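Local coordinates for protein type I modular polyketide synthase (PDB 6IYR) that probably transfers an extender acyl unit from its coenzyme A thioester to the acyl carrier protein of module 8 during salinomycin assembly, at residues A243-A248 with Y370-N375; S293-A298 with G324-H329; E204-A209 with Q421-R426. One frame throughout, in Å; residues are numbered along the deposited sequence.

Contact 1: residues A243-A248 with Y370-N375; sequences ALRAKA and YRNLRN. With PO4 (phosphate ion), chain B.
R245 of helix 235-248 reaches across to N372 and L373 of helix 366-374. The contact is buried. On the 243-248 side R245 carries it almost alone; N372 and L373 answer from the other helix.

The bond between the helices is polar. R245 NH2 donates to N372 OD1 at 2.9 Å, with a bent N-H...O angle of 137°. The oxygen is approached end-on, almost in line with its CG-OD1 bond, and it lies at the edge of the guanidinium near its plane. The two side chains meet nearly at right angles, and the guanidinium and amide planes are turned 52° from each other. The other end of the N372 amide is also held: ND2 donates to S220 O and E223 OE1, which fixes its rotation. R245 NH2 has a further weak bond to S220 OG.

The packing is apolar on one face. L373 CD1 sits over the middle of the guanidinium, 3.6 Å from R245 CZ. R245 gets there with CG anti to its backbone N (chi1 -176°) and a bend at chi2. Its NE is buried and has no polar partner in the model.

The third interaction is with the bound phosphate. R245 NH1 donates to PO4 O2 at 3.2 Å. Q221 N, Y320 OH, S322 OG and H323 NE2 also hold this ion, which probably came from the crystallisation liquor.

S220 lies in a GxSxG pattern that fits the nucleophile elbow of acyltransferases. In relatives, an arginine near the nucleophile binds the carboxylate of the extender unit. The chemistry is consistent with that role for R245: N372 orients the guanidinium, L373 covers one face, and NH1 is directed to an anion.

Contact 2: residues S293-A298 with G324-H329; sequences SGDPGA and GPQVEH
The side-chain ends of D295 and Q326 come together here. Q326 NE2 is 3.2 Å from D295 OD1, but the angle is poor and the pair is not hydrogen-bonded. The carboxylate and amide planes are 28° apart. Q326 NE2 donates instead to K255 O, so the amide passes beside D295 rather than being held by it. Its chain is extended beyond CG, which carries NE2 over to the backbone at G294, with G294 C at 4.1 Å.

S293 faces G324 more loosely. S293 OG is 4.2 Å from G324 N, and its hydrogen bond goes to S322 O.

Backbone pairing positions these groups. S293 pairs with A280 on one neighbouring strand and G294 with G257 on the other. D295 pairs with R278. Within 324-329, V327 N bonds to G324 O at 3.1 Å and closes the first turn of the 3-10 segment 325-327 that bears Q326.

D295 occupies the N-cap position of helix 296-308, although its side chain makes no capping bond. The contact thus joins a strand-to-helix turn to the loop before helix 331-337. Strand 289-294 belongs to the mixed sheet of the small, ferredoxin-like subdomain characteristic of acyltransferases.

Contact 3: residues E204-A209 with Q421-R426; sequences EVWRAA and QGTLRR
W206 and T423 make the tight part of this contact. W206 NE1 donates to T423 OG1 at 2.8 Å, and the N-H...O angle of 168° is nearly straight. The hydroxyl lies at the edge of the indole, close to the ring plane. T423 OG1 is also hydrogen-bonded to E396 O, so two bonds grip this buried oxygen. T423 CG2 packs 3.7 Å from W206 NE1. The threonine has OG1 on the side of its own backbone N (chi1 -60°), and this sets the hydroxyl at the indole N-H.

The six-membered part of the indole is met less closely. G422 O lies near the ring edge, 4.0 Å from W206 CZ2. The end of the Q421 side chain comes up beside W206 CH2, with its amide plane turned almost perpendicular to the indole.

The solvent side is different. R207 follows W206 in the helix but is exposed, and it pairs with E204 one turn back. R207 NH2 meets E204 OE2 at 3.2 Å in a salt bridge, and R207 NE bonds to E204 OE1 at 3.3 Å. R207 presents its NE and NH2 side, one nitrogen to each oxygen, and both come from above the carboxylate plane. R425 and R426 are likewise exposed on the other segment.

W206 sits near the C-terminal end of helix 188-208. Its ring also meets F434 of helix 431-443 and V395 of strand 393-396. E204, V205 and A208 touch helix 151-164. The contact therefore ties the end of helix 188-208 to the loop leaving strand 419-421, an outermost strand of the parallel sheet.

How the contacts relate
Contacts 1 and 2 are neighbours, with centres 14 Å apart. They touch directly: R374 NH2 forms a salt bridge with E328 OE2 at 3.2 Å, and Y370 CE1 packs on V327 CG1 at 3.5 Å. Contact 1 lies at the phosphate in the probable active site. Segment 324-329 follows directly on H323, which also binds that phosphate. Contact 3 is separate. Its centre is 26 Å from that of contact 1 and 34 Å from that of contact 2. Helix 188-208 spans part of this gap, since Q192 touches R245 and W206 lies near its far end. Along the chain, contact 2 is nested within contact 1, and contact 1 within contact 3.

Contact 1: residues A243-A248 with Y370-N375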
loop_
_atom_site.group_PDB
_atom_site.type_symbol
_atom_site.label_atom_id
_atom_site.label_comp_id
_atom_site.label_asym_id
_atom_site.label_seq_id
_atom_site.Cartn_x
_atom_site.Cartn_y
_atom_site.Cartn_z
ATOM N N ALA A 243 13.970 12.380 -0.878
ATOM C CA ALA A 243 13.919 13.753 -1.260
ATOM C C ALA A 243 14.940 14.057 -2.349
ATOM O O ALA A 243 14.686 14.854 -3.253
ATOM C CB ALA A 243 14.173 14.622 -0.059
ATOM N N LEU A 244 16.122 13.484 -2.218
ATOM C CA LEU A 244 17.237 13.875 -3.089
ATOM C C LEU A 244 17.168 13.097 -4.412
ATOM O O LEU A 244 17.479 13.606 -5.490
ATOM C CB LEU A 244 18.569 13.623 -2.361
ATOM C CG LEU A 244 19.197 14.815 -1.641
ATOM C CD1 LEU A 244 18.257 15.889 -1.143
ATOM C CD2 LEU A 244 20.236 14.450 -0.600
ATOM N N ARG A 245 16.645 11.889 -4.367
ATOM C CA ARG A 245 16.404 11.189 -5.620
ATOM C C ARG A 245 15.300 11.853 -6.424
ATOM O O ARG A 245 15.421 11.968 -7.642
ATOM C CB ARG A 245 16.073 9.758 -5.318
ATOM C CG ARG A 245 15.867 8.820 -6.479
ATOM C CD ARG A 245 14.544 8.176 -6.191
ATOM N NE ARG A 245 14.356 6.837 -6.695
ATOM C CZ ARG A 245 13.210 6.483 -7.271
ATOM N NH1 ARG A 245 12.251 7.423 -7.556
ATOM N NH2 ARG A 245 13.035 5.221 -7.608
ATOM N N ALA A 246 14.280 12.376 -5.737
ATOM C CA ALA A 246 13.182 13.075 -6.383
ATOM C C ALA A 246 13.635 14.395 -6.984
ATOM O O ALA A 246 13.220 14.772 -8.097
ATOM C CB ALA A 246 12.034 13.321 -5.413
ATOM N N LYS A 247 14.531 15.078 -6.291
ATOM C CA LYS A 247 15.068 16.286 -6.878
ATOM C C LYS A 247 15.836 15.995 -8.168
ATOM O O LYS A 247 15.781 16.766 -9.095
ATOM C CB LYS A 247 15.991 17.010 -5.917
ATOM C CG LYS A 247 15.243 17.714 -4.810
ATOM C CD LYS A 247 16.076 18.826 -4.229
ATOM C CE LYS A 247 16.106 18.743 -2.730
ATOM N NZ LYS A 247 14.812 19.251 -2.222
ATOM N N ALA A 248 16.648 14.944 -8.175
ATOM C CA ALA A 248 17.469 14.653 -9.363
ATOM C C ALA A 248 16.547 14.401 -10.545
ATOM O O ALA A 248 16.791 14.886 -11.663
ATOM C CB ALA A 248 18.358 13.448 -9.109
ATOM N N TYR A 370 20.360 3.967 -7.119
ATOM C CA TYR A 370 20.453 4.154 -8.559
ATOM C C TYR A 370 19.916 2.989 -9.370
ATOM O O TYR A 370 19.207 3.191 -10.373
ATOM C CB TYR A 370 21.864 4.499 -9.044
ATOM C CG TYR A 370 21.919 4.646 -10.545
ATOM C CD1 TYR A 370 21.339 5.722 -11.153
ATOM C CD2 TYR A 370 22.412 3.631 -11.352
ATOM C CE1 TYR A 370 21.332 5.851 -12.531
ATOM C CE2 TYR A 370 22.384 3.735 -12.739
ATOM C CZ TYR A 370 21.817 4.860 -13.318
ATOM O OH TYR A 370 21.795 5.004 -14.682
ATOM N N ARG A 371 20.317 1.776 -9.023
ATOM C CA ARG A 371 19.803 0.628 -9.737
ATOM C C ARG A 371 18.310 0.539 -9.726
ATOM O O ARG A 371 17.723 -0.023 -10.654
ATOM C CB ARG A 371 20.344 -0.683 -9.188
ATOM C CG ARG A 371 21.616 -1.160 -9.866
ATOM C CD ARG A 371 21.990 -2.564 -9.402
ATOM N NE ARG A 371 23.424 -2.785 -9.550
ATOM C CZ ARG A 371 24.333 -2.582 -8.598
ATOM N NH1 ARG A 371 25.621 -2.792 -8.868
ATOM N NH2 ARG A 371 23.963 -2.199 -7.375
ATOM N N ASN A 372 17.749 0.804 -8.556
ATOM C CA ASN A 372 16.294 0.784 -8.374
ATOM C C ASN A 372 15.636 1.681 -9.419
ATOM O O ASN A 372 14.727 1.253 -10.109
ATOM C CB ASN A 372 15.958 1.307 -6.989
ATOM C CG ASN A 372 14.470 1.486 -6.773
ATOM O OD1 ASN A 372 13.900 2.522 -7.140
ATOM N ND2 ASN A 372 13.849 0.521 -6.086
ATOM N N LEU A 373 16.158 2.898 -9.560
ATOM C CA LEU A 373 15.628 3.882 -10.529
ATOM C C LEU A 373 15.857 3.478 -11.981
ATOM O O LEU A 373 15.001 3.686 -12.841
ATOM C CB LEU A 373 16.235 5.255 -10.252
ATOM C CG LEU A 373 15.653 6.449 -11.010
ATOM C CD1 LEU A 373 14.168 6.636 -10.703
ATOM C CD2 LEU A 373 16.449 7.667 -10.568
ATOM N N ARG A 374 16.983 2.832 -12.233
ATOM C CA ARG A 374 17.409 2.526 -13.585
ATOM C C ARG A 374 16.791 1.270 -14.146
ATOM O O ARG A 374 16.548 1.164 -15.348
ATOM C CB ARG A 374 18.940 2.419 -13.634
ATOM C CG ARG A 374 19.473 1.933 -14.977
ATOM C CD ARG A 374 19.248 2.961 -16.073
ATOM N NE ARG A 374 19.765 2.509 -17.382
ATOM C CZ ARG A 374 19.093 1.738 -18.225
ATOM N NH1 ARG A 374 17.933 1.194 -17.879
ATOM N NH2 ARG A 374 19.575 1.503 -19.431
ATOM N N ASN A 375 16.479 0.313 -13.300
ATOM C CA ASN A 375 16.118 -0.995 -13.786
ATOM C C ASN A 375 14.648 -1.362 -13.640
ATOM O O ASN A 375 13.950 -0.785 -12.836
ATOM C CB ASN A 375 16.988 -2.021 -13.093
ATOM C CG ASN A 375 18.407 -1.978 -13.624
ATOM O OD1 ASN A 375 18.665 -2.444 -14.729
ATOM N ND2 ASN A 375 19.206 -1.181 -13.013
HETATM P P PO4 B . 9.048 6.112 -9.721
HETATM O O1 PO4 B . 7.578 6.474 -9.802
HETATM O O2 PO4 B . 10.113 7.198 -9.957
HETATM O O3 PO4 B . 9.188 5.606 -8.294
HETATM O O4 PO4 B . 9.262 5.103 -10.816
#

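Contact 2: residues S293-A298 with G324-H329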
loop_
_atom_site.group_PDB
_atom_site.type_symbol
_atom_site.label_atom_id
_atom_site.label_comp_id
_atom_site.label_asym_id
_atom_site.label_seq_id
_atom_site.Cartn_x
_atom_site.Cartn_y
_atom_site.Cartn_z
ATOM N N SER A 293 8.229 2.424 -20.304
ATOM C CA SER A 293 8.569 3.832 -20.191
ATOM C C SER A 293 9.375 4.260 -21.402
ATOM O O SER A 293 10.031 3.429 -21.993
ATOM C CB SER A 293 9.390 4.099 -18.926
ATOM O OG SER A 293 10.698 3.561 -18.989
ATOM N N GLY A 294 9.419 5.567 -21.685
ATOM C CA GLY A 294 10.289 6.089 -22.720
ATOM C C GLY A 294 9.795 7.422 -23.278
ATOM O O GLY A 294 9.088 8.176 -22.614
ATOM N N ASP A 295 10.243 7.722 -24.484
ATOM C CA ASP A 295 10.031 8.998 -25.089
ATOM C C ASP A 295 8.612 9.138 -25.601
ATOM O O ASP A 295 7.943 8.158 -25.950
ATOM C CB ASP A 295 11.055 9.244 -26.199
ATOM C CG ASP A 295 12.482 9.403 -25.655
ATOM O OD1 ASP A 295 12.841 10.518 -25.203
ATOM O OD2 ASP A 295 13.224 8.391 -25.636
ATOM N N PRO A 296 8.076 10.342 -25.459
ATOM C CA PRO A 296 6.645 10.524 -25.704
ATOM C C PRO A 296 6.203 9.967 -27.077
ATOM O O PRO A 296 5.159 9.345 -27.178
ATOM C CB PRO A 296 6.475 12.046 -25.646
ATOM C CG PRO A 296 7.669 12.554 -24.881
ATOM C CD PRO A 296 8.785 11.604 -25.186
ATOM N N GLY A 297 6.988 10.203 -28.123
ATOM C CA GLY A 297 6.574 9.797 -29.499
ATOM C C GLY A 297 6.594 8.288 -29.632
ATOM O O GLY A 297 5.680 7.648 -30.221
ATOM N N ALA A 298 7.567 7.681 -28.970
ATOM C CA ALA A 298 7.660 6.203 -28.999
ATOM C C ALA A 298 6.507 5.561 -28.271
ATOM O O ALA A 298 5.966 4.532 -28.691
ATOM C CB ALA A 298 8.983 5.754 -28.410
ATOM N N GLY A 324 14.458 3.203 -17.249
ATOM C CA GLY A 324 15.010 3.079 -18.581
ATOM C C GLY A 324 16.216 3.970 -18.765
ATOM O O GLY A 324 16.695 4.594 -17.808
ATOM N N PRO A 325 16.730 4.035 -20.010
ATOM C CA PRO A 325 17.975 4.728 -20.335
ATOM C C PRO A 325 17.991 6.193 -20.013
ATOM O O PRO A 325 19.058 6.724 -19.741
ATOM C CB PRO A 325 18.110 4.532 -21.867
ATOM C CG PRO A 325 17.344 3.275 -22.150
ATOM C CD PRO A 325 16.207 3.267 -21.154
ATOM N N GLN A 326 16.844 6.863 -19.912
ATOM C CA GLN A 326 16.935 8.290 -19.649
ATOM C C GLN A 326 17.621 8.558 -18.305
ATOM O O GLN A 326 18.158 9.638 -18.065
ATOM C CB GLN A 326 15.568 8.974 -19.686
ATOM C CG GLN A 326 15.022 9.147 -21.084
ATOM C CD GLN A 326 13.795 10.037 -21.151
ATOM O OE1 GLN A 326 13.644 10.996 -20.375
ATOM N NE2 GLN A 326 12.919 9.743 -22.115
ATOM N N VAL A 327 17.464 7.612 -17.380
ATOM C CA VAL A 327 17.960 7.770 -16.013
ATOM C C VAL A 327 19.504 7.898 -15.973
ATOM O O VAL A 327 20.087 8.409 -15.008
ATOM C CB VAL A 327 17.473 6.532 -15.179
ATOM C CG1 VAL A 327 18.111 6.492 -13.822
ATOM C CG2 VAL A 327 15.951 6.602 -15.024
ATOM N N GLU A 328 20.172 7.451 -17.031
ATOM C CA GLU A 328 21.664 7.530 -17.072
ATOM C C GLU A 328 22.116 8.947 -16.926
ATOM O O GLU A 328 23.126 9.224 -16.311
ATOM C CB GLU A 328 22.224 6.930 -18.375
ATOM C CG GLU A 328 22.183 5.401 -18.331
ATOM C CD GLU A 328 22.189 4.699 -19.697
ATOM O OE1 GLU A 328 22.251 5.368 -20.758
ATOM O OE2 GLU A 328 22.115 3.447 -19.703
ATOM N N HIS A 329 21.292 9.865 -17.394
ATOM C CA HIS A 329 21.608 11.284 -17.330
ATOM C C HIS A 329 21.733 11.818 -15.887
ATOM O O HIS A 329 22.396 12.806 -15.652
ATOM C CB HIS A 329 20.519 12.017 -18.121
ATOM C CG HIS A 329 20.479 13.494 -17.921
ATOM N ND1 HIS A 329 21.416 14.342 -18.482
ATOM C CD2 HIS A 329 19.473 14.291 -17.482
ATOM C CE1 HIS A 329 21.063 15.598 -18.253
ATOM N NE2 HIS A 329 19.882 15.592 -17.653
#

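Contact 3: residues E204-A209 with Q421-R426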
loop_
_atom_site.group_PDB
_atom_site.type_symbol
_atom_site.label_atom_id
_atom_site.label_comp_id
_atom_site.label_asym_id
_atom_site.label_seq_id
_atom_site.Cartn_x
_atom_site.Cartn_y
_atom_site.Cartn_z
ATOM N N GLU A 204 3.079 1.972 10.106
ATOM C CA GLU A 204 3.225 2.014 11.536
ATOM C C GLU A 204 1.874 1.920 12.256
ATOM O O GLU A 204 1.779 1.246 13.255
ATOM C CB GLU A 204 3.891 3.315 11.899
ATOM C CG GLU A 204 4.242 3.415 13.360
ATOM C CD GLU A 204 5.426 2.551 13.726
ATOM O OE1 GLU A 204 6.023 1.867 12.843
ATOM O OE2 GLU A 204 5.757 2.570 14.921
ATOM N N VAL A 205 0.812 2.441 11.653
ATOM C CA VAL A 205 -0.563 2.189 12.175
ATOM C C VAL A 205 -0.935 0.743 12.093
ATOM O O VAL A 205 -1.387 0.185 13.061
ATOM C CB VAL A 205 -1.608 3.031 11.442
ATOM C CG1 VAL A 205 -3.021 2.807 11.989
ATOM C CG2 VAL A 205 -1.218 4.471 11.586
ATOM N N TRP A 206 -0.612 0.079 10.988
ATOM C CA TRP A 206 -0.873 -1.332 10.884
ATOM C C TRP A 206 -0.118 -2.080 11.977
ATOM O O TRP A 206 -0.686 -2.908 12.687
ATOM C CB TRP A 206 -0.496 -1.868 9.519
ATOM C CG TRP A 206 -1.552 -1.693 8.432
ATOM C CD1 TRP A 206 -1.588 -0.714 7.480
ATOM C CD2 TRP A 206 -2.689 -2.526 8.187
ATOM N NE1 TRP A 206 -2.641 -0.916 6.630
ATOM C CE2 TRP A 206 -3.368 -1.988 7.072
ATOM C CE3 TRP A 206 -3.210 -3.661 8.807
ATOM C CZ2 TRP A 206 -4.525 -2.564 6.552
ATOM C CZ3 TRP A 206 -4.318 -4.279 8.231
ATOM C CH2 TRP A 206 -4.963 -3.730 7.133
ATOM N N ARG A 207 1.148 -1.695 12.182
ATOM C CA ARG A 207 2.008 -2.289 13.204
ATOM C C ARG A 207 1.489 -2.068 14.618
ATOM O O ARG A 207 1.401 -2.990 15.391
ATOM C CB ARG A 207 3.409 -1.690 13.121
ATOM C CG ARG A 207 4.492 -2.625 12.634
ATOM C CD ARG A 207 5.875 -2.117 13.037
ATOM N NE ARG A 207 5.797 -1.132 14.119
ATOM C CZ ARG A 207 6.192 -1.315 15.378
ATOM N NH1 ARG A 207 6.724 -2.462 15.778
ATOM N NH2 ARG A 207 6.051 -0.331 16.252
ATOM N N ALA A 208 1.119 -0.841 14.929
ATOM C CA ALA A 208 0.510 -0.504 16.229
ATOM C C ALA A 208 -0.787 -1.291 16.495
ATOM O O ALA A 208 -1.158 -1.541 17.645
ATOM C CB ALA A 208 0.248 0.988 16.293
ATOM N N ALA A 209 -1.477 -1.668 15.432
ATOM C CA ALA A 209 -2.735 -2.385 15.530
ATOM C C ALA A 209 -2.482 -3.879 15.587
ATOM O O ALA A 209 -3.388 -4.705 15.438
ATOM C CB ALA A 209 -3.587 -2.060 14.321
ATOM N N GLN A 421 -5.175 -6.455 -0.221
ATOM C CA GLN A 421 -5.972 -5.333 0.167
ATOM C C GLN A 421 -5.170 -4.063 0.371
ATOM O O GLN A 421 -3.973 -4.088 0.493
ATOM C CB GLN A 421 -6.768 -5.649 1.406
ATOM C CG GLN A 421 -5.968 -5.656 2.667
ATOM C CD GLN A 421 -6.869 -5.486 3.840
ATOM O OE1 GLN A 421 -7.101 -4.382 4.281
ATOM N NE2 GLN A 421 -7.417 -6.570 4.318
ATOM N N GLY A 422 -5.875 -2.950 0.346
ATOM C CA GLY A 422 -5.308 -1.648 0.566
ATOM C C GLY A 422 -5.527 -1.138 1.971
ATOM O O GLY A 422 -5.920 -1.857 2.870
ATOM N N THR A 423 -5.213 0.127 2.135
ATOM C CA THR A 423 -5.398 0.844 3.371
ATOM C C THR A 423 -6.440 1.939 3.227
ATOM O O THR A 423 -7.563 1.792 3.714
ATOM C CB THR A 423 -4.075 1.390 3.922
ATOM O OG1 THR A 423 -3.193 0.302 4.150
ATOM C CG2 THR A 423 -4.259 2.056 5.239
ATOM N N LEU A 424 -6.078 3.035 2.571
ATOM C CA LEU A 424 -7.002 4.097 2.333
ATOM C C LEU A 424 -7.424 4.128 0.896
ATOM O O LEU A 424 -6.867 3.426 0.044
ATOM C CB LEU A 424 -6.373 5.390 2.725
ATOM C CG LEU A 424 -5.793 5.472 4.143
ATOM C CD1 LEU A 424 -5.206 6.864 4.305
ATOM C CD2 LEU A 424 -6.813 5.262 5.262
ATOM N N ARG A 425 -8.308 5.064 0.596
ATOM C CA ARG A 425 -8.740 5.311 -0.761
ATOM C C ARG A 425 -8.866 6.792 -1.009
ATOM O O ARG A 425 -9.144 7.514 -0.088
ATOM C CB ARG A 425 -10.145 4.767 -0.917
ATOM C CG ARG A 425 -10.177 3.555 -1.761
ATOM C CD ARG A 425 -10.522 2.393 -0.882
ATOM N NE ARG A 425 -11.855 1.966 -1.216
ATOM C CZ ARG A 425 -12.226 0.696 -1.296
ATOM N NH1 ARG A 425 -13.463 0.397 -1.659
ATOM N NH2 ARG A 425 -11.383 -0.266 -0.955
ATOM N N ARG A 426 -8.899 7.186 -2.278
ATOM C CA ARG A 426 -9.126 8.564 -2.630
ATOM C C ARG A 426 -10.423 9.074 -1.989
ATOM O O ARG A 426 -11.445 8.405 -2.002
ATOM C CB ARG A 426 -9.201 8.711 -4.134
ATOM C CG ARG A 426 -9.151 10.161 -4.596
ATOM C CD ARG A 426 -8.455 10.233 -5.947
ATOM N NE ARG A 426 -8.986 9.188 -6.799
ATOM C CZ ARG A 426 -8.273 8.311 -7.485
ATOM N NH1 ARG A 426 -8.897 7.409 -8.224
ATOM N NH2 ARG A 426 -6.966 8.410 -7.561
#